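Local atomic coordinates of proximal thread matrix protein 1 (Mytilus galloprovincialis, PDB entry 4CN9), a protein that binds collagen as a matrix protein of the mussel byssus, carries two von Willebrand factor type A domains and takes up zinc ions. Residues C50-D55 / K442-K447; D79-L84 / S99-V104; V85-T90 / L236-A241. All coordinates share one frame; numbering follows the deposited sequence.

Contact 1 of 3, residues C50-D55 / K442-K447. With ZN (zinc ion), chain D.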
ATOM      1  N   CYS A  50       5.077 -19.500  -2.412  1.00 25.63           N
ATOM      2  CA  CYS A  50       5.984 -18.386  -2.344  1.00 26.07           C
ATOM      3  C   CYS A  50       7.286 -18.944  -1.810  1.00 24.42           C
ATOM      4  O   CYS A  50       7.291 -19.636  -0.791  1.00 28.27           O
ATOM      5  CB  CYS A  50       5.431 -17.332  -1.393  1.00 29.69           C
ATOM      6  SG  CYS A  50       6.476 -15.885  -1.240  1.00 31.95           S
ATOM      7  N   ASP A  51       8.383 -18.663  -2.499  1.00 25.29           N
ATOM      8  CA  ASP A  51       9.689 -19.211  -2.129  1.00 27.46           C
ATOM      9  C   ASP A  51      10.496 -18.201  -1.294  1.00 28.17           C
ATOM     10  O   ASP A  51      11.624 -18.473  -0.885  1.00 28.31           O
ATOM     11  CB  ASP A  51      10.493 -19.607  -3.384  1.00 32.64           C
ATOM     12  CG  ASP A  51       9.776 -20.636  -4.263  1.00 31.72           C
ATOM     13  OD1 ASP A  51       8.865 -21.353  -3.799  1.00 31.11           O
ATOM     14  OD2 ASP A  51      10.117 -20.727  -5.457  1.00 37.75           O
ATOM     15  N   VAL A  52       9.899 -17.044  -1.035  1.00 28.69           N
ATOM     16  CA  VAL A  52      10.577 -15.954  -0.338  1.00 31.93           C
ATOM     17  C   VAL A  52      10.843 -16.305   1.117  1.00 28.13           C
ATOM     18  O   VAL A  52      10.003 -16.919   1.761  1.00 27.70           O
ATOM     19  CB  VAL A  52       9.738 -14.658  -0.411  1.00 32.08           C
ATOM     20  CG1 VAL A  52      10.411 -13.519   0.359  1.00 34.52           C
ATOM     21  CG2 VAL A  52       9.534 -14.247  -1.871  1.00 39.25           C
ATOM     22  N   GLN A  53      12.011 -15.924   1.629  1.00 28.50           N
ATOM     23  CA  GLN A  53      12.338 -16.147   3.037  1.00 27.38           C
ATOM     24  C   GLN A  53      11.708 -15.065   3.898  1.00 27.13           C
ATOM     25  O   GLN A  53      11.966 -13.879   3.711  1.00 25.24           O
ATOM     26  CB  GLN A  53      13.850 -16.174   3.255  1.00 31.81           C
ATOM     27  CG  GLN A  53      14.503 -17.425   2.696  1.00 38.78           C
ATOM     28  CD  GLN A  53      16.011 -17.400   2.811  1.00 54.49           C
ATOM     29  OE1 GLN A  53      16.573 -16.710   3.665  1.00 54.05           O
ATOM     30  NE2 GLN A  53      16.679 -18.158   1.945  1.00 54.28           N
ATOM     31  N   ALA A  54      10.882 -15.477   4.849  1.00 28.13           N
ATOM     32  CA  ALA A  54      10.024 -14.537   5.558  1.00 24.62           C
ATOM     33  C   ALA A  54       9.774 -14.966   6.998  1.00 24.48           C
ATOM     34  O   ALA A  54       9.824 -16.160   7.325  1.00 20.74           O
ATOM     35  CB  ALA A  54       8.684 -14.407   4.826  1.00 22.52           C
ATOM     36  N   ASP A  55       9.517 -13.969   7.843  1.00 21.92           N
ATOM     37  CA  ASP A  55       8.923 -14.177   9.158  1.00 21.41           C
ATOM     38  C   ASP A  55       7.466 -13.691   9.045  1.00 19.92           C
ATOM     39  O   ASP A  55       7.206 -12.515   8.762  1.00 17.82           O
ATOM     40  CB  ASP A  55       9.705 -13.418  10.246  1.00 20.83           C
ATOM     41  CG  ASP A  55      11.071 -14.051  10.562  1.00 27.58           C
ATOM     42  OD1 ASP A  55      11.215 -15.290  10.466  1.00 23.68           O
ATOM     43  OD2 ASP A  55      12.008 -13.296  10.929  1.00 30.00           O
ATOM     44  N   LYS A 442       7.803  -6.201  -7.160  1.00 37.57           N
ATOM     45  CA  LYS A 442       7.908  -7.368  -8.026  1.00 40.64           C
ATOM     46  C   LYS A 442       7.125  -8.548  -7.433  1.00 37.61           C
ATOM     47  O   LYS A 442       7.360  -8.935  -6.286  1.00 32.33           O
ATOM     48  CB  LYS A 442       9.386  -7.744  -8.202  1.00 40.23           C
ATOM     49  CG  LYS A 442      10.137  -6.863  -9.202  1.00 51.84           C
ATOM     50  CD  LYS A 442       9.823  -7.281 -10.638  1.00 65.26           C
ATOM     51  CE  LYS A 442       9.931  -6.124 -11.632  1.00 68.72           C
ATOM     52  NZ  LYS A 442       9.419  -6.502 -12.992  1.00 64.72           N
ATOM     53  N   PRO A 443       6.182  -9.116  -8.210  1.00 37.50           N
ATOM     54  CA  PRO A 443       5.443 -10.311  -7.771  1.00 38.21           C
ATOM     55  C   PRO A 443       6.280 -11.580  -7.916  1.00 33.47           C
ATOM     56  O   PRO A 443       6.853 -11.797  -8.975  1.00 36.37           O
ATOM     57  CB  PRO A 443       4.243 -10.347  -8.721  1.00 39.41           C
ATOM     58  CG  PRO A 443       4.718  -9.680  -9.950  1.00 42.74           C
ATOM     59  CD  PRO A 443       5.696  -8.620  -9.509  1.00 41.95           C
ATOM     60  N   ARG A 444       6.343 -12.407  -6.873  1.00 32.77           N
ATOM     61  CA  ARG A 444       7.216 -13.579  -6.886  1.00 27.41           C
ATOM     62  C   ARG A 444       6.478 -14.904  -6.664  1.00 29.28           C
ATOM     63  O   ARG A 444       7.102 -15.968  -6.652  1.00 28.80           O
ATOM     64  CB  ARG A 444       8.322 -13.414  -5.846  1.00 32.23           C
ATOM     65  CG  ARG A 444       9.388 -12.384  -6.231  1.00 40.29           C
ATOM     66  CD  ARG A 444      10.723 -12.594  -5.499  1.00 56.30           C
ATOM     67  NE  ARG A 444      11.140 -13.999  -5.428  1.00 69.26           N
ATOM     68  CZ  ARG A 444      12.374 -14.413  -5.145  1.00 76.50           C
ATOM     69  NH1 ARG A 444      13.350 -13.539  -4.918  1.00 83.81           N
ATOM     70  NH2 ARG A 444      12.636 -15.712  -5.098  1.00 71.96           N
ATOM     71  N   ALA A 445       5.163 -14.851  -6.492  1.00 28.29           N
ATOM     72  CA  ALA A 445       4.392 -16.082  -6.333  1.00 30.17           C
ATOM     73  C   ALA A 445       4.241 -16.802  -7.684  1.00 36.10           C
ATOM     74  O   ALA A 445       4.300 -16.173  -8.746  1.00 30.35           O
ATOM     75  CB  ALA A 445       3.041 -15.792  -5.735  1.00 27.19           C
ATOM     76  N   HIS A 446       4.058 -18.117  -7.625  1.00 31.49           N
ATOM     77  CA  HIS A 446       3.900 -18.938  -8.817  1.00 36.31           C
ATOM     78  C   HIS A 446       3.139 -20.214  -8.461  1.00 38.76           C
ATOM     79  O   HIS A 446       3.003 -20.556  -7.284  1.00 32.37           O
ATOM     80  CB  HIS A 446       5.268 -19.289  -9.408  1.00 33.11           C
ATOM     81  CG  HIS A 446       6.213 -19.891  -8.417  1.00 31.50           C
ATOM     82  ND1 HIS A 446       7.083 -19.128  -7.669  1.00 36.18           N
ATOM     83  CD2 HIS A 446       6.413 -21.175  -8.035  1.00 36.67           C
ATOM     84  CE1 HIS A 446       7.791 -19.916  -6.877  1.00 37.20           C
ATOM     85  NE2 HIS A 446       7.405 -21.164  -7.080  1.00 35.11           N
ATOM     86  N   LYS A 447       2.640 -20.918  -9.475  1.00 41.87           N
ATOM     87  CA  LYS A 447       1.875 -22.142  -9.239  1.00 42.45           C
ATOM     88  C   LYS A 447       2.714 -23.223  -8.558  1.00 38.31           C
ATOM     89  O   LYS A 447       3.896 -23.389  -8.856  1.00 33.94           O
ATOM     90  CB  LYS A 447       1.301 -22.667 -10.553  1.00 46.22           C
ATOM     91  CG  LYS A 447       0.226 -21.767 -11.133  1.00 55.25           C
ATOM     92  CD  LYS A 447      -0.341 -22.313 -12.431  1.00 67.62           C
ATOM     93  CE  LYS A 447      -1.443 -21.409 -12.961  1.00 64.54           C
ATOM     94  NZ  LYS A 447      -2.032 -21.937 -14.219  1.00 81.72           N
TER
HETATM   95 ZN    ZN D1449       8.611 -22.122  -5.802  0.50 33.43          ZN
HETATM   96  O   HOH W   1       8.517 -17.063  -4.776  1.00 30.51           O
HETATM   97  O   HOH W   2       9.910 -22.997  -7.192  0.70 36.21           O
HETATM   98  O   HOH W   3       9.894 -23.661  -5.240  0.70 38.83           O

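Contact 2 of 3, residues D79-L84 / S99-V104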
ATOM      1  N   ASP A  79      -8.109 -23.564   9.461  1.00 26.42           N
ATOM      2  CA  ASP A  79      -7.789 -24.271   8.222  1.00 26.33           C
ATOM      3  C   ASP A  79      -7.170 -23.331   7.198  1.00 25.44           C
ATOM      4  O   ASP A  79      -6.198 -23.678   6.515  1.00 28.18           O
ATOM      5  CB  ASP A  79      -9.042 -24.955   7.666  1.00 24.21           C
ATOM      6  CG  ASP A  79      -9.479 -26.144   8.515  1.00 24.91           C
ATOM      7  OD1 ASP A  79      -8.692 -26.575   9.379  1.00 29.98           O
ATOM      8  OD2 ASP A  79     -10.600 -26.653   8.316  1.00 38.37           O
ATOM      9  N   PHE A  80      -7.722 -22.129   7.106  1.00 23.93           N
ATOM     10  CA  PHE A  80      -7.179 -21.130   6.207  1.00 23.12           C
ATOM     11  C   PHE A  80      -5.717 -20.842   6.556  1.00 23.94           C
ATOM     12  O   PHE A  80      -4.875 -20.745   5.669  1.00 23.09           O
ATOM     13  CB  PHE A  80      -8.026 -19.854   6.255  1.00 23.55           C
ATOM     14  CG  PHE A  80      -7.510 -18.756   5.381  1.00 25.80           C
ATOM     15  CD1 PHE A  80      -7.700 -18.801   4.012  1.00 26.09           C
ATOM     16  CD2 PHE A  80      -6.817 -17.686   5.921  1.00 25.24           C
ATOM     17  CE1 PHE A  80      -7.231 -17.794   3.201  1.00 27.33           C
ATOM     18  CE2 PHE A  80      -6.334 -16.680   5.112  1.00 25.10           C
ATOM     19  CZ  PHE A  80      -6.545 -16.733   3.748  1.00 26.24           C
ATOM     20  N   VAL A  81      -5.414 -20.728   7.848  1.00 22.30           N
ATOM     21  CA  VAL A  81      -4.057 -20.387   8.271  1.00 24.01           C
ATOM     22  C   VAL A  81      -3.111 -21.557   8.006  1.00 24.48           C
ATOM     23  O   VAL A  81      -1.967 -21.366   7.618  1.00 21.50           O
ATOM     24  CB  VAL A  81      -4.017 -19.972   9.762  1.00 21.80           C
ATOM     25  CG1 VAL A  81      -2.592 -19.692  10.212  1.00 22.54           C
ATOM     26  CG2 VAL A  81      -4.899 -18.744   9.979  1.00 24.59           C
ATOM     27  N   LYS A  82      -3.609 -22.774   8.198  1.00 24.82           N
ATOM     28  CA  LYS A  82      -2.855 -23.966   7.834  1.00 23.77           C
ATOM     29  C   LYS A  82      -2.485 -23.968   6.358  1.00 22.70           C
ATOM     30  O   LYS A  82      -1.380 -24.352   5.988  1.00 22.18           O
ATOM     31  CB  LYS A  82      -3.663 -25.219   8.150  1.00 23.09           C
ATOM     32  CG  LYS A  82      -3.791 -25.504   9.605  1.00 28.90           C
ATOM     33  CD  LYS A  82      -4.560 -26.803   9.836  1.00 31.62           C
ATOM     34  CE  LYS A  82      -4.845 -26.990  11.308  1.00 30.26           C
ATOM     35  NZ  LYS A  82      -5.797 -28.099  11.560  1.00 33.33           N
ATOM     36  N   GLU A  83      -3.417 -23.547   5.513  1.00 22.11           N
ATOM     37  CA  GLU A  83      -3.168 -23.496   4.085  1.00 24.24           C
ATOM     38  C   GLU A  83      -2.090 -22.461   3.738  1.00 24.74           C
ATOM     39  O   GLU A  83      -1.271 -22.681   2.846  1.00 24.47           O
ATOM     40  CB  GLU A  83      -4.478 -23.216   3.346  1.00 27.61           C
ATOM     41  CG  GLU A  83      -5.435 -24.407   3.436  1.00 28.87           C
ATOM     42  CD  GLU A  83      -6.861 -24.053   3.090  1.00 32.30           C
ATOM     43  OE1 GLU A  83      -7.091 -22.965   2.535  1.00 34.65           O
ATOM     44  OE2 GLU A  83      -7.758 -24.868   3.378  1.00 34.30           O
ATOM     45  N   LEU A  84      -2.082 -21.344   4.462  1.00 22.88           N
ATOM     46  CA  LEU A  84      -1.014 -20.347   4.331  1.00 25.38           C
ATOM     47  C   LEU A  84       0.344 -20.954   4.633  1.00 21.65           C
ATOM     48  O   LEU A  84       1.291 -20.781   3.871  1.00 23.36           O
ATOM     49  CB  LEU A  84      -1.251 -19.180   5.295  1.00 25.13           C
ATOM     50  CG  LEU A  84      -2.515 -18.365   5.023  1.00 28.05           C
ATOM     51  CD1 LEU A  84      -2.757 -17.343   6.124  1.00 29.18           C
ATOM     52  CD2 LEU A  84      -2.406 -17.687   3.660  1.00 24.76           C
ATOM     53  N   SER A  99      12.070 -20.030   6.691  1.00 31.97           N
ATOM     54  CA  SER A  99      11.026 -19.086   7.066  1.00 29.94           C
ATOM     55  C   SER A  99      10.364 -19.515   8.379  1.00 31.85           C
ATOM     56  O   SER A  99      10.362 -20.698   8.743  1.00 25.50           O
ATOM     57  CB  SER A  99       9.974 -18.980   5.967  1.00 28.46           C
ATOM     58  OG  SER A  99      10.441 -18.212   4.872  1.00 29.63           O
ATOM     59  N   GLN A 100       9.801 -18.544   9.088  1.00 24.69           N
ATOM     60  CA  GLN A 100       9.116 -18.818  10.340  1.00 23.49           C
ATOM     61  C   GLN A 100       7.709 -18.264  10.358  1.00 19.93           C
ATOM     62  O   GLN A 100       7.373 -17.318   9.643  1.00 19.01           O
ATOM     63  CB  GLN A 100       9.891 -18.241  11.517  1.00 21.97           C
ATOM     64  CG  GLN A 100      11.184 -18.960  11.821  1.00 23.69           C
ATOM     65  CD  GLN A 100      12.031 -18.173  12.789  1.00 26.94           C
ATOM     66  OE1 GLN A 100      12.182 -16.951  12.654  1.00 25.36           O
ATOM     67  NE2 GLN A 100      12.560 -18.849  13.790  1.00 24.10           N
ATOM     68  N   PHE A 101       6.902 -18.861  11.218  1.00 21.47           N
ATOM     69  CA  PHE A 101       5.496 -18.548  11.319  1.00 19.75           C
ATOM     70  C   PHE A 101       5.129 -18.388  12.792  1.00 20.81           C
ATOM     71  O   PHE A 101       5.558 -19.187  13.619  1.00 18.62           O
ATOM     72  CB  PHE A 101       4.723 -19.723  10.737  1.00 25.28           C
ATOM     73  CG  PHE A 101       3.435 -19.352  10.135  1.00 20.94           C
ATOM     74  CD1 PHE A 101       2.293 -19.262  10.920  1.00 28.02           C
ATOM     75  CD2 PHE A 101       3.342 -19.102   8.793  1.00 24.01           C
ATOM     76  CE1 PHE A 101       1.084 -18.918  10.364  1.00 27.53           C
ATOM     77  CE2 PHE A 101       2.123 -18.755   8.225  1.00 22.83           C
ATOM     78  CZ  PHE A 101       1.001 -18.670   9.006  1.00 31.46           C
ATOM     79  N   GLY A 102       4.340 -17.360  13.107  1.00 20.27           N
ATOM     80  CA  GLY A 102       3.789 -17.170  14.437  1.00 16.34           C
ATOM     81  C   GLY A 102       2.343 -16.688  14.387  1.00 17.49           C
ATOM     82  O   GLY A 102       1.886 -16.130  13.387  1.00 16.84           O
ATOM     83  N   VAL A 103       1.615 -16.897  15.477  1.00 17.11           N
ATOM     84  CA  VAL A 103       0.219 -16.507  15.524  1.00 16.86           C
ATOM     85  C   VAL A 103      -0.080 -15.797  16.821  1.00 17.53           C
ATOM     86  O   VAL A 103       0.285 -16.265  17.910  1.00 17.90           O
ATOM     87  CB  VAL A 103      -0.711 -17.707  15.401  1.00 16.86           C
ATOM     88  CG1 VAL A 103      -2.160 -17.264  15.557  1.00 20.02           C
ATOM     89  CG2 VAL A 103      -0.502 -18.402  14.069  1.00 19.58           C
ATOM     90  N   VAL A 104      -0.762 -14.669  16.682  1.00 16.56           N
ATOM     91  CA  VAL A 104      -1.149 -13.826  17.794  1.00 14.97           C
ATOM     92  C   VAL A 104      -2.655 -13.627  17.762  1.00 17.49           C
ATOM     93  O   VAL A 104      -3.211 -13.198  16.738  1.00 17.52           O
ATOM     94  CB  VAL A 104      -0.449 -12.465  17.657  1.00 17.06           C
ATOM     95  CG1 VAL A 104      -1.003 -11.459  18.654  1.00 17.88           C
ATOM     96  CG2 VAL A 104       1.057 -12.650  17.805  1.00 18.94           C
TER

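Contact 3 of 3, residues V85-T90 / L236-A241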
ATOM      1  N   VAL A  85       0.441 -21.634   5.766  1.00 23.01           N
ATOM      2  CA  VAL A  85       1.681 -22.287   6.157  1.00 21.01           C
ATOM      3  C   VAL A  85       2.209 -23.180   5.034  1.00 22.56           C
ATOM      4  O   VAL A  85       3.397 -23.157   4.706  1.00 24.22           O
ATOM      5  CB  VAL A  85       1.485 -23.126   7.414  1.00 23.35           C
ATOM      6  CG1 VAL A  85       2.708 -24.011   7.666  1.00 30.73           C
ATOM      7  CG2 VAL A  85       1.206 -22.222   8.614  1.00 24.64           C
ATOM      8  N   ASP A  86       1.315 -23.953   4.434  1.00 24.90           N
ATOM      9  CA  ASP A  86       1.689 -24.908   3.383  1.00 23.46           C
ATOM     10  C   ASP A  86       1.961 -24.237   2.047  1.00 25.52           C
ATOM     11  O   ASP A  86       2.326 -24.905   1.085  1.00 28.76           O
ATOM     12  CB  ASP A  86       0.592 -25.977   3.223  1.00 26.83           C
ATOM     13  CG  ASP A  86       0.705 -27.087   4.262  1.00 26.00           C
ATOM     14  OD1 ASP A  86       1.757 -27.174   4.935  1.00 28.39           O
ATOM     15  OD2 ASP A  86      -0.252 -27.873   4.410  1.00 29.64           O
ATOM     16  N   SER A  87       1.794 -22.916   1.989  1.00 26.50           N
ATOM     17  CA  SER A  87       2.068 -22.139   0.777  1.00 24.89           C
ATOM     18  C   SER A  87       3.489 -21.556   0.737  1.00 24.55           C
ATOM     19  O   SER A  87       3.947 -21.063  -0.312  1.00 26.67           O
ATOM     20  CB  SER A  87       1.049 -21.003   0.663  1.00 29.57           C
ATOM     21  OG  SER A  87      -0.279 -21.514   0.705  1.00 31.37           O
ATOM     22  N   PHE A  88       4.191 -21.615   1.865  1.00 23.89           N
ATOM     23  CA  PHE A  88       5.540 -21.059   1.947  1.00 26.35           C
ATOM     24  C   PHE A  88       6.561 -22.172   1.972  1.00 28.31           C
ATOM     25  O   PHE A  88       6.730 -22.849   2.977  1.00 27.24           O
ATOM     26  CB  PHE A  88       5.677 -20.140   3.170  1.00 26.18           C
ATOM     27  CG  PHE A  88       4.915 -18.857   3.022  1.00 26.33           C
ATOM     28  CD1 PHE A  88       5.483 -17.774   2.377  1.00 27.19           C
ATOM     29  CD2 PHE A  88       3.622 -18.750   3.493  1.00 31.57           C
ATOM     30  CE1 PHE A  88       4.786 -16.606   2.224  1.00 27.52           C
ATOM     31  CE2 PHE A  88       2.920 -17.579   3.346  1.00 32.84           C
ATOM     32  CZ  PHE A  88       3.502 -16.509   2.693  1.00 30.30           C
ATOM     33  N   THR A  89       7.239 -22.346   0.846  1.00 26.08           N
ATOM     34  CA  THR A  89       8.091 -23.510   0.630  1.00 34.54           C
ATOM     35  C   THR A  89       9.265 -23.587   1.607  1.00 34.88           C
ATOM     36  O   THR A  89       9.678 -24.682   1.971  1.00 38.13           O
ATOM     37  CB  THR A  89       8.611 -23.550  -0.823  1.00 34.48           C
ATOM     38  OG1 THR A  89       9.462 -22.426  -1.067  1.00 39.46           O
ATOM     39  CG2 THR A  89       7.452 -23.524  -1.801  1.00 34.47           C
ATOM     40  N   THR A  90       9.778 -22.440   2.058  1.00 31.13           N
ATOM     41  CA  THR A  90      10.954 -22.423   2.946  1.00 32.21           C
ATOM     42  C   THR A  90      10.627 -22.542   4.447  1.00 32.55           C
ATOM     43  O   THR A  90      11.529 -22.536   5.296  1.00 28.51           O
ATOM     44  CB  THR A  90      11.836 -21.165   2.712  1.00 34.50           C
ATOM     45  OG1 THR A  90      11.121 -19.982   3.081  1.00 32.65           O
ATOM     46  CG2 THR A  90      12.252 -21.061   1.244  1.00 36.10           C
ATOM     47  N   LEU A 236      -4.857 -14.956  -3.624  1.00 23.48           N
ATOM     48  CA  LEU A 236      -4.669 -13.515  -3.499  1.00 25.41           C
ATOM     49  C   LEU A 236      -3.747 -13.142  -2.332  1.00 22.82           C
ATOM     50  O   LEU A 236      -2.911 -12.250  -2.450  1.00 22.70           O
ATOM     51  CB  LEU A 236      -6.026 -12.835  -3.316  1.00 24.86           C
ATOM     52  CG  LEU A 236      -6.962 -12.882  -4.527  1.00 34.48           C
ATOM     53  CD1 LEU A 236      -8.350 -12.359  -4.179  1.00 35.06           C
ATOM     54  CD2 LEU A 236      -6.378 -12.082  -5.673  1.00 37.31           C
ATOM     55  N   VAL A 237      -3.903 -13.818  -1.201  1.00 22.84           N
ATOM     56  CA  VAL A 237      -3.090 -13.523  -0.040  1.00 23.08           C
ATOM     57  C   VAL A 237      -1.646 -13.900  -0.296  1.00 20.78           C
ATOM     58  O   VAL A 237      -0.740 -13.152   0.040  1.00 22.13           O
ATOM     59  CB  VAL A 237      -3.623 -14.230   1.225  1.00 21.54           C
ATOM     60  CG1 VAL A 237      -2.647 -14.093   2.377  1.00 23.88           C
ATOM     61  CG2 VAL A 237      -4.979 -13.662   1.613  1.00 25.73           C
ATOM     62  N   ILE A 238      -1.425 -15.062  -0.900  1.00 18.96           N
ATOM     63  CA  ILE A 238      -0.079 -15.501  -1.199  1.00 22.32           C
ATOM     64  C   ILE A 238       0.575 -14.573  -2.226  1.00 23.18           C
ATOM     65  O   ILE A 238       1.760 -14.283  -2.128  1.00 23.06           O
ATOM     66  CB  ILE A 238      -0.060 -16.945  -1.739  1.00 25.01           C
ATOM     67  CG1 ILE A 238      -0.658 -17.906  -0.705  1.00 26.47           C
ATOM     68  CG2 ILE A 238       1.354 -17.345  -2.123  1.00 27.85           C
ATOM     69  CD1 ILE A 238      -0.046 -17.807   0.684  1.00 31.49           C
ATOM     70  N   ASP A 239      -0.204 -14.121  -3.207  1.00 23.36           N
ATOM     71  CA  ASP A 239       0.304 -13.201  -4.225  1.00 25.04           C
ATOM     72  C   ASP A 239       0.794 -11.909  -3.597  1.00 23.59           C
ATOM     73  O   ASP A 239       1.845 -11.397  -3.974  1.00 25.29           O
ATOM     74  CB  ASP A 239      -0.778 -12.876  -5.260  1.00 25.30           C
ATOM     75  CG  ASP A 239      -1.049 -14.035  -6.208  1.00 31.71           C
ATOM     76  OD1 ASP A 239      -0.227 -14.973  -6.252  1.00 29.77           O
ATOM     77  OD2 ASP A 239      -2.080 -14.001  -6.907  1.00 31.19           O
ATOM     78  N   LEU A 240       0.020 -11.379  -2.650  1.00 21.40           N
ATOM     79  CA  LEU A 240       0.410 -10.154  -1.940  1.00 22.21           C
ATOM     80  C   LEU A 240       1.569 -10.395  -0.977  1.00 23.68           C
ATOM     81  O   LEU A 240       2.449  -9.539  -0.831  1.00 21.43           O
ATOM     82  CB  LEU A 240      -0.782  -9.574  -1.179  1.00 22.20           C
ATOM     83  CG  LEU A 240      -1.971  -9.083  -2.001  1.00 22.60           C
ATOM     84  CD1 LEU A 240      -3.228  -9.004  -1.141  1.00 28.64           C
ATOM     85  CD2 LEU A 240      -1.658  -7.722  -2.608  1.00 26.61           C
ATOM     86  N   ALA A 241       1.577 -11.549  -0.312  1.00 21.74           N
ATOM     87  CA  ALA A 241       2.654 -11.871   0.625  1.00 22.67           C
ATOM     88  C   ALA A 241       3.962 -12.028  -0.119  1.00 29.09           C
ATOM     89  O   ALA A 241       5.030 -11.752   0.427  1.00 25.56           O
ATOM     90  CB  ALA A 241       2.346 -13.147   1.387  1.00 22.53           C
TER

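Contact 1 of 3, residues C50-D55 / K442-K447
Asp-51 OD1 is gripped from two directions, by a zinc ion at 2.2 Å that His-446 also binds and by the hydroxyl of Thr-89, which hydrogen-bonds to it. OD2 of the same carboxylate closes on the zinc as well, at 2.1 Å, so Asp-51 chelates the metal with both oxygens. From the far end of the chain His-446 brings NE2 to 2.0 Å from the zinc. Its first torsion (chi1 52°) sets CG between the backbone N and the carbonyl carbon and swings the imidazole toward the metal, although CB does not point at the 50-55 segment. The carboxylate and the ring are turned 69° from each other, with the side chains running roughly perpendicular. Two waters and Glu-49 OE2 raise the coordinating atoms to six, and one of the waters lies in the imidazole plane at its edge.

A second shell surrounds these ligands. His-446 ND1 donates a weak hydrogen bond to Arg-444 O, at 3.3 Å, which is consistent with holding the ring so that NE2 faces the zinc. Arg-444 O also accepts a 2.6 Å hydrogen bond from a water, which in turn accepts from Asp-51 N, bridging the two backbones. Beside this polar cluster, Val-52 CG2 lies over one face of the Arg-444 guanidinium, 3.9 Å from NE; the arginine chain bends at chi3 (43°) as it passes. The Cys-50 disulfide to Cys-242 anchors the segment nearby. A bidentate aspartate, a glutamate, an imidazole and two waters make a six-atom, mixed carboxylate-imidazole zinc site at the surface, separate from the MIDAS motif, that links the two ends of the modelled chain.

Contact 2 of 3, residues D79-L84 / S99-V104
This is a buried apolar contact between a helix and the sheet it covers, in the first von Willebrand factor type A domain. Strand 100-106 runs parallel to its neighbour 54-61, and helix 73-85 belongs to the beta-alpha-beta crossover that connects them. The principal pair is Val-81 with Phe-101. CG1 of the valine, placed opposite the backbone N (chi1 177°), reaches the far end of the ring, 3.8 Å from CE1 and almost as near CZ. It meets the phenyl at a slant. One helical turn further on, Leu-84 adds a looser touch, its CB lying 4.4 Å from Phe-101 CZ. Both aliphatic side chains leave the helix toward the strand, and the aromatic ring spans the gap between the two backbones, whose nearest CA atoms, those of Val-81 and Val-103, are 9.3 Å apart. Around this pair, Ile-56 and Val-58 of strand 54-61 also touch the phenyl group, while helix 122-130 contributes Ile-125 to Phe-101 and Ile-129 to Val-81. The chemistry is carbon against carbon throughout: between these two segments the helix is held by dispersion, shape and the burial of apolar surface, without a directional bond.

Contact 3 of 3, residues V85-T90 / L236-A241
Ile-238 drives the tip of its side chain against Ser-87, CD1 lying 3.4 Å from the serine CB, closer than two such carbons usually approach. The pair illustrates how a von Willebrand factor type A domain, an alpha/beta fold with helices packed about a central sheet, packs the loop after one helix against another helix: Ser-87 sits just after helix 73-85, while Ile-238 belongs to helix 234-241, which follows the outermost strand 221-224. In the isoleucine, CG1 stands beside the backbone N (chi1 -60°), and a second bend at chi2 (-52°) carries CD1 onward to the loop. Ile-238 CG1 takes part too, 3.8 Å from Ser-87 CB.

The serine hydroxyl also lies against the isoleucine, OG being 3.7 Å from Ile-238 CD1, while its hydrogen bond goes to Glu-83 O, on the last turn of the helix it follows. Ser-87 is the third residue of a type I beta turn from Val-85 to Phe-88, whose closing bond, Phe-88 N to Val-85 O, is weak. The turn ends at Phe-88, whose ring reaches the same helix. Phe-88 and Ile-238 lie alongside each other, pointing in opposite senses, and Phe-88 CE2 comes to 4.0 Å from Ile-238 CD1 at a slant to the ring.

Cys-50 touches both Phe-88 and Ile-238, and Leu-84 of helix 73-85 adds a further aliphatic neighbour to the isoleucine. All four touching residues are buried, and backbone hydrogen bonds of Ser-87 and Thr-89 with Cys-50 add polar ties close to the zinc-binding residues. Ala-241, one turn beyond Ile-238, completes the grip: its CB methyl lies in the plane of the phenyl ring, at the edge, 3.8 Å from Phe-88 CZ.

All three contacts lie on the same side of the chain's centre. Contact 1 joins the two ends of the modelled chain, and both other contacts fall within the interval it spans; the segments of contacts 2 and 3 alternate along the sequence. Contacts 1 and 3 are the nearest, with centres about 7 Å apart, against about 10 Å for 2 and 3 and about 15 Å for 1 and 2. Contacts 1 and 2 reach neighbouring strands, 54-61 and 100-106, of one mixed sheet, while segments 79-84 and 85-90 follow directly on each other. Asp-51 hydrogen-bonds to Thr-89, and Leu-84 touches Ile-238, so the first domain's helix packing adjoins the zinc site that fastens the returning strand 439-447.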